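Local atomic coordinates of putative sugar binding protein (Bacteroides vulgatus ATCC 8482, PDB entry 3KEZ), a protein that probably binds sugars at the bacterial outer membrane for nutrient uptake, as a calcium-containing member of the SusD family. Residues A[282-286]-A[313-317]; A[357-362]-A[374-379]. All blocks are in the same frame, centred on the assembly; numbering follows the deposited sequence.

Interaction 1: A[282-286]-A[313-317]; sequences DDMCI and YAYVN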
loop_
_atom_site.group_PDB
_atom_site.type_symbol
_atom_site.label_atom_id
_atom_site.label_comp_id
_atom_site.label_asym_id
_atom_site.label_seq_id
_atom_site.Cartn_x
_atom_site.Cartn_y
_atom_site.Cartn_z
ATOM N N ASP A 282 15.818 -12.599 7.340
ATOM C CA ASP A 282 16.368 -12.910 5.997
ATOM C C ASP A 282 15.262 -13.439 5.075
ATOM O O ASP A 282 15.405 -14.497 4.444
ATOM C CB ASP A 282 17.496 -13.936 6.079
ATOM C CG ASP A 282 18.536 -13.596 7.147
ATOM O OD1 ASP A 282 18.259 -13.875 8.319
ATOM O OD2 ASP A 282 19.628 -13.085 6.808
ATOM N N ASP A 283 14.146 -12.739 5.042
ATOM C CA ASP A 283 12.906 -13.377 4.607
ATOM C C ASP A 283 12.599 -13.060 3.149
ATOM O O ASP A 283 12.252 -13.949 2.373
ATOM C CB ASP A 283 11.757 -12.957 5.503
ATOM C CG ASP A 283 10.627 -13.948 5.485
ATOM O OD1 ASP A 283 9.739 -13.791 4.617
ATOM O OD2 ASP A 283 10.663 -14.903 6.308
HETATM N N MSE A 284 12.722 -11.793 2.779
HETATM C CA MSE A 284 12.408 -11.385 1.415
HETATM C C MSE A 284 13.495 -10.452 0.878
HETATM O O MSE A 284 13.988 -9.579 1.607
HETATM C CB MSE A 284 11.019 -10.754 1.364
HETATM C CG MSE A 284 10.847 -9.547 2.267
HETATM SE SE MSE A 284 9.046 -8.780 2.367
HETATM C CE MSE A 284 8.998 -7.760 0.752
ATOM N N CYS A 285 13.911 -10.680 -0.378
ATOM C CA CYS A 285 15.000 -9.903 -0.998
ATOM C C CYS A 285 14.601 -9.473 -2.418
ATOM O O CYS A 285 13.545 -9.885 -2.936
ATOM C CB CYS A 285 16.260 -10.751 -1.068
ATOM S SG CYS A 285 16.050 -12.241 -2.066
ATOM N N ILE A 286 15.440 -8.661 -3.056
ATOM C CA ILE A 286 15.180 -8.293 -4.447
ATOM C C ILE A 286 15.531 -9.472 -5.360
ATOM O O ILE A 286 16.369 -10.290 -5.021
ATOM C CB ILE A 286 15.943 -7.049 -4.904
ATOM C CG1 ILE A 286 17.444 -7.297 -4.965
ATOM C CG2 ILE A 286 15.576 -5.816 -4.055
ATOM C CD1 ILE A 286 18.249 -6.067 -5.379
ATOM N N TYR A 313 22.668 -11.917 -1.204
ATOM C CA TYR A 313 21.347 -11.334 -1.306
ATOM C C TYR A 313 21.412 -9.829 -1.079
ATOM O O TYR A 313 22.327 -9.324 -0.405
ATOM C CB TYR A 313 20.441 -11.851 -0.213
ATOM C CG TYR A 313 20.349 -13.321 -0.109
ATOM C CD1 TYR A 313 19.523 -14.033 -0.959
ATOM C CD2 TYR A 313 21.060 -14.009 0.861
ATOM C CE1 TYR A 313 19.442 -15.405 -0.881
ATOM C CE2 TYR A 313 20.975 -15.387 0.959
ATOM C CZ TYR A 313 20.153 -16.072 0.084
ATOM O OH TYR A 313 20.025 -17.435 0.170
ATOM N N ALA A 314 20.432 -9.122 -1.628
ATOM C CA ALA A 314 20.278 -7.706 -1.395
ATOM C C ALA A 314 18.893 -7.464 -0.822
ATOM O O ALA A 314 17.873 -7.790 -1.447
ATOM C CB ALA A 314 20.467 -6.927 -2.671
ATOM N N TYR A 315 18.864 -6.884 0.372
ATOM C CA TYR A 315 17.625 -6.529 1.041
ATOM C C TYR A 315 17.293 -5.059 0.790
ATOM O O TYR A 315 18.190 -4.250 0.560
ATOM C CB TYR A 315 17.763 -6.799 2.545
ATOM C CG TYR A 315 17.907 -8.273 2.803
ATOM C CD1 TYR A 315 16.789 -9.053 2.981
ATOM C CD2 TYR A 315 19.152 -8.909 2.734
ATOM C CE1 TYR A 315 16.881 -10.401 3.124
ATOM C CE2 TYR A 315 19.265 -10.280 2.898
ATOM C CZ TYR A 315 18.111 -11.013 3.106
ATOM O OH TYR A 315 18.144 -12.349 3.282
ATOM N N VAL A 316 16.008 -4.722 0.821
ATOM C CA VAL A 316 15.590 -3.341 0.665
ATOM C C VAL A 316 15.553 -2.702 2.045
ATOM O O VAL A 316 14.703 -2.998 2.866
ATOM C CB VAL A 316 14.240 -3.229 -0.032
ATOM C CG1 VAL A 316 13.795 -1.757 -0.157
ATOM C CG2 VAL A 316 14.325 -3.911 -1.418
ATOM N N ASN A 317 16.493 -1.805 2.286
ATOM C CA ASN A 317 16.719 -1.221 3.605
ATOM C C ASN A 317 15.910 0.062 3.792
ATOM O O ASN A 317 16.452 1.117 4.183
ATOM C CB ASN A 317 18.230 -0.930 3.775
ATOM C CG ASN A 317 18.630 -0.734 5.223
ATOM O OD1 ASN A 317 18.102 -1.408 6.095
ATOM N ND2 ASN A 317 19.550 0.205 5.487
HETATM O O HOH W 1 20.478 -13.343 4.144
HETATM O O HOH W 2 14.271 -6.892 1.543
HETATM O O HOH W 3 18.910 -10.487 -3.513
#
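Y315 gives up the most surface here. Although its CA-to-CB bond points away from 282-286, the ring runs back along that segment: CD1 of Y315 comes 3.2 Å from O of M284, CE1 of Y315 sits 4.3 Å from CB of C285, and OH of Y315 is 3.3 Å from CB of D282. That hydroxyl donates to a water that in turn donates to OD2 of D282. I286 makes the one direct hydrogen bond, its N to O of A314 (3.0 Å, nearly linear), while its CD1 packs 3.6 Å from CB of A314 and its CG2 3.5 Å from CG2 of V316. C285 sits between, its CB 3.4 Å from O of A314 and its SG oblique to the Y313 ring. Two further waters bridge backbone, M284 O to V316 N and I286 O to A314 N. With strands 284-286 and 313-316 crossing at 103°, 5.0 Å apart, this is a near-orthogonal meeting of two separate two-stranded antiparallel sheets, 55-57/284-286 and 306-309/313-316.

Interaction 2: A[357-362]-A[374-379]; sequences AVKYLN and VEGKTL. With EDO (1,2-ethanediol), chain F.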
loop_
_atom_site.group_PDB
_atom_site.type_symbol
_atom_site.label_atom_id
_atom_site.label_comp_id
_atom_site.label_asym_id
_atom_site.label_seq_id
_atom_site.Cartn_x
_atom_site.Cartn_y
_atom_site.Cartn_z
ATOM N N ALA A 357 3.216 14.675 -18.030
ATOM C CA ALA A 357 3.853 13.421 -17.643
ATOM C C ALA A 357 5.346 13.609 -17.433
ATOM O O ALA A 357 5.879 13.135 -16.425
ATOM C CB ALA A 357 3.608 12.341 -18.660
ATOM N N VAL A 358 6.005 14.266 -18.382
ATOM C CA VAL A 358 7.422 14.584 -18.271
ATOM C C VAL A 358 7.705 15.437 -17.014
ATOM O O VAL A 358 8.646 15.130 -16.290
ATOM C CB VAL A 358 7.950 15.273 -19.524
ATOM C CG1 VAL A 358 9.322 15.970 -19.291
ATOM C CG2 VAL A 358 8.028 14.274 -20.682
ATOM N N LYS A 359 6.870 16.446 -16.737
ATOM C CA LYS A 359 7.042 17.294 -15.550
ATOM C C LYS A 359 7.094 16.440 -14.283
ATOM O O LYS A 359 8.067 16.472 -13.511
ATOM C CB LYS A 359 5.906 18.307 -15.462
ATOM C CG LYS A 359 6.054 19.336 -14.302
ATOM C CD LYS A 359 4.727 20.073 -14.039
ATOM C CE LYS A 359 4.502 20.378 -12.522
ATOM N NZ LYS A 359 3.263 21.223 -12.287
ATOM N N TYR A 360 6.067 15.621 -14.082
ATOM C CA TYR A 360 5.970 14.861 -12.830
ATOM C C TYR A 360 6.989 13.732 -12.776
ATOM O O TYR A 360 7.648 13.508 -11.742
ATOM C CB TYR A 360 4.540 14.375 -12.604
ATOM C CG TYR A 360 3.603 15.521 -12.270
ATOM C CD1 TYR A 360 3.697 16.161 -11.029
ATOM C CD2 TYR A 360 2.613 15.953 -13.147
ATOM C CE1 TYR A 360 2.858 17.179 -10.683
ATOM C CE2 TYR A 360 1.755 17.021 -12.793
ATOM C CZ TYR A 360 1.901 17.620 -11.561
ATOM O OH TYR A 360 1.085 18.646 -11.130
ATOM N N LEU A 361 7.197 13.057 -13.896
ATOM C CA LEU A 361 8.121 11.961 -13.876
ATOM C C LEU A 361 9.540 12.447 -13.662
ATOM O O LEU A 361 10.310 11.783 -12.980
ATOM C CB LEU A 361 8.009 11.114 -15.129
ATOM C CG LEU A 361 8.563 9.733 -14.894
ATOM C CD1 LEU A 361 7.624 8.953 -13.960
ATOM C CD2 LEU A 361 8.746 9.029 -16.210
ATOM N N ASN A 362 9.857 13.632 -14.209
ATOM C CA ASN A 362 11.203 14.153 -14.144
ATOM C C ASN A 362 11.613 14.450 -12.696
ATOM O O ASN A 362 12.767 14.273 -12.344
ATOM C CB ASN A 362 11.398 15.383 -15.052
ATOM C CG ASN A 362 12.625 15.269 -15.933
ATOM O OD1 ASN A 362 13.275 14.221 -16.003
ATOM N ND2 ASN A 362 12.952 16.357 -16.618
ATOM N N VAL A 374 13.995 12.894 -18.536
ATOM C CA VAL A 374 13.094 12.354 -19.529
ATOM C C VAL A 374 12.508 13.471 -20.438
ATOM O O VAL A 374 11.572 13.225 -21.201
ATOM C CB VAL A 374 11.979 11.485 -18.908
ATOM C CG1 VAL A 374 12.536 10.170 -18.326
ATOM C CG2 VAL A 374 11.184 12.222 -17.864
ATOM N N GLU A 375 13.047 14.679 -20.357
ATOM C CA GLU A 375 12.624 15.764 -21.240
ATOM C C GLU A 375 12.910 15.351 -22.673
ATOM O O GLU A 375 13.900 14.695 -22.939
ATOM C CB GLU A 375 13.330 17.077 -20.881
ATOM C CG GLU A 375 12.756 18.294 -21.583
ATOM C CD GLU A 375 13.172 19.619 -20.919
ATOM O OE1 GLU A 375 13.636 19.604 -19.752
ATOM O OE2 GLU A 375 12.959 20.667 -21.546
ATOM N N GLY A 376 12.010 15.700 -23.584
ATOM C CA GLY A 376 12.101 15.282 -24.987
ATOM C C GLY A 376 11.613 13.865 -25.322
ATOM O O GLY A 376 11.692 13.441 -26.468
ATOM N N LYS A 377 11.137 13.123 -24.338
ATOM C CA LYS A 377 10.642 11.765 -24.575
ATOM C C LYS A 377 9.129 11.831 -24.698
ATOM O O LYS A 377 8.480 12.679 -24.074
ATOM C CB LYS A 377 10.974 10.826 -23.411
ATOM C CG LYS A 377 12.460 10.802 -23.011
ATOM C CD LYS A 377 13.276 10.029 -23.970
ATOM C CE LYS A 377 14.735 9.857 -23.512
ATOM N NZ LYS A 377 15.491 9.432 -24.686
ATOM N N THR A 378 8.578 10.946 -25.517
ATOM C CA THR A 378 7.148 10.695 -25.511
ATOM C C THR A 378 6.974 9.527 -24.583
ATOM O O THR A 378 7.362 8.393 -24.918
ATOM C CB THR A 378 6.609 10.391 -26.894
ATOM O OG1 THR A 378 6.799 11.557 -27.728
ATOM C CG2 THR A 378 5.113 10.028 -26.796
ATOM N N LEU A 379 6.519 9.828 -23.370
ATOM C CA LEU A 379 6.455 8.833 -22.315
ATOM C C LEU A 379 5.300 7.851 -22.530
ATOM O O LEU A 379 4.208 8.239 -22.954
ATOM C CB LEU A 379 6.372 9.484 -20.929
ATOM C CG LEU A 379 7.616 10.234 -20.407
ATOM C CD1 LEU A 379 7.225 10.860 -19.091
ATOM C CD2 LEU A 379 8.784 9.324 -20.231
HETATM C C1 EDO F . 7.429 17.350 -22.928
HETATM O O1 EDO F . 7.480 18.730 -22.513
HETATM C C2 EDO F . 8.671 17.008 -23.737
HETATM O O2 EDO F . 9.851 17.376 -22.984
#
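This is a helix-to-loop contact, partly buried, in which the chain leaving helix 354-368 folds back over one side of that helix before entering helix 381-392. L379 makes a tight cluster of methyl contacts: its CD1 lies 3.7 Å from CD2 of L361, 3.9 Å from CB of A357 and 3.9 Å from CG2 of V358, so one methyl touches three residues of the helix. A357 and L361 also touch helix 337-350. V358 reaches into the loop, its CG1 3.8 Å from CA of E375 and its CG2 3.7 Å from O of V374. That loop bends through a type II beta turn from V374 to K377, closed by K377 N to V374 O (3.2 Å), with G376 at the third position and a positive phi. G376 N donates to O2 of an ethanediol (2.8 Å), probably from the crystallisation liquor. N362 supplies a polar tie: its OD1 accepts from N of V374 at 2.9 Å, while its ND2 hydrogen-bonds OG of S373, which also accepts from E375 N. Aliphatic contact makes most of this interface, with N362 tying the start of the loop and N354, hydrogen-bonded to K377 O and L379 N, its later part.

Interactions 1 and 2 follow one another along the chain, the first closing at 317 before the second opens at 357, and both fall in the range of the SusD family. Their centres are 31 Å apart and their nearest atoms about 19 Å, so they do not touch. Strand 332-336 and helix 337-350 come between them in sequence; that helix packs directly against the 357-362 part of interaction 2. Interaction 1 joins two small sheets in a chain with little strand, whereas interaction 2 belongs to the helical part, closing the connection between helices 354-368 and 381-392. Each joins a different part of the fold, away from the calcium site, though ligands Q322, E325, D329 and N331 fall between them in sequence.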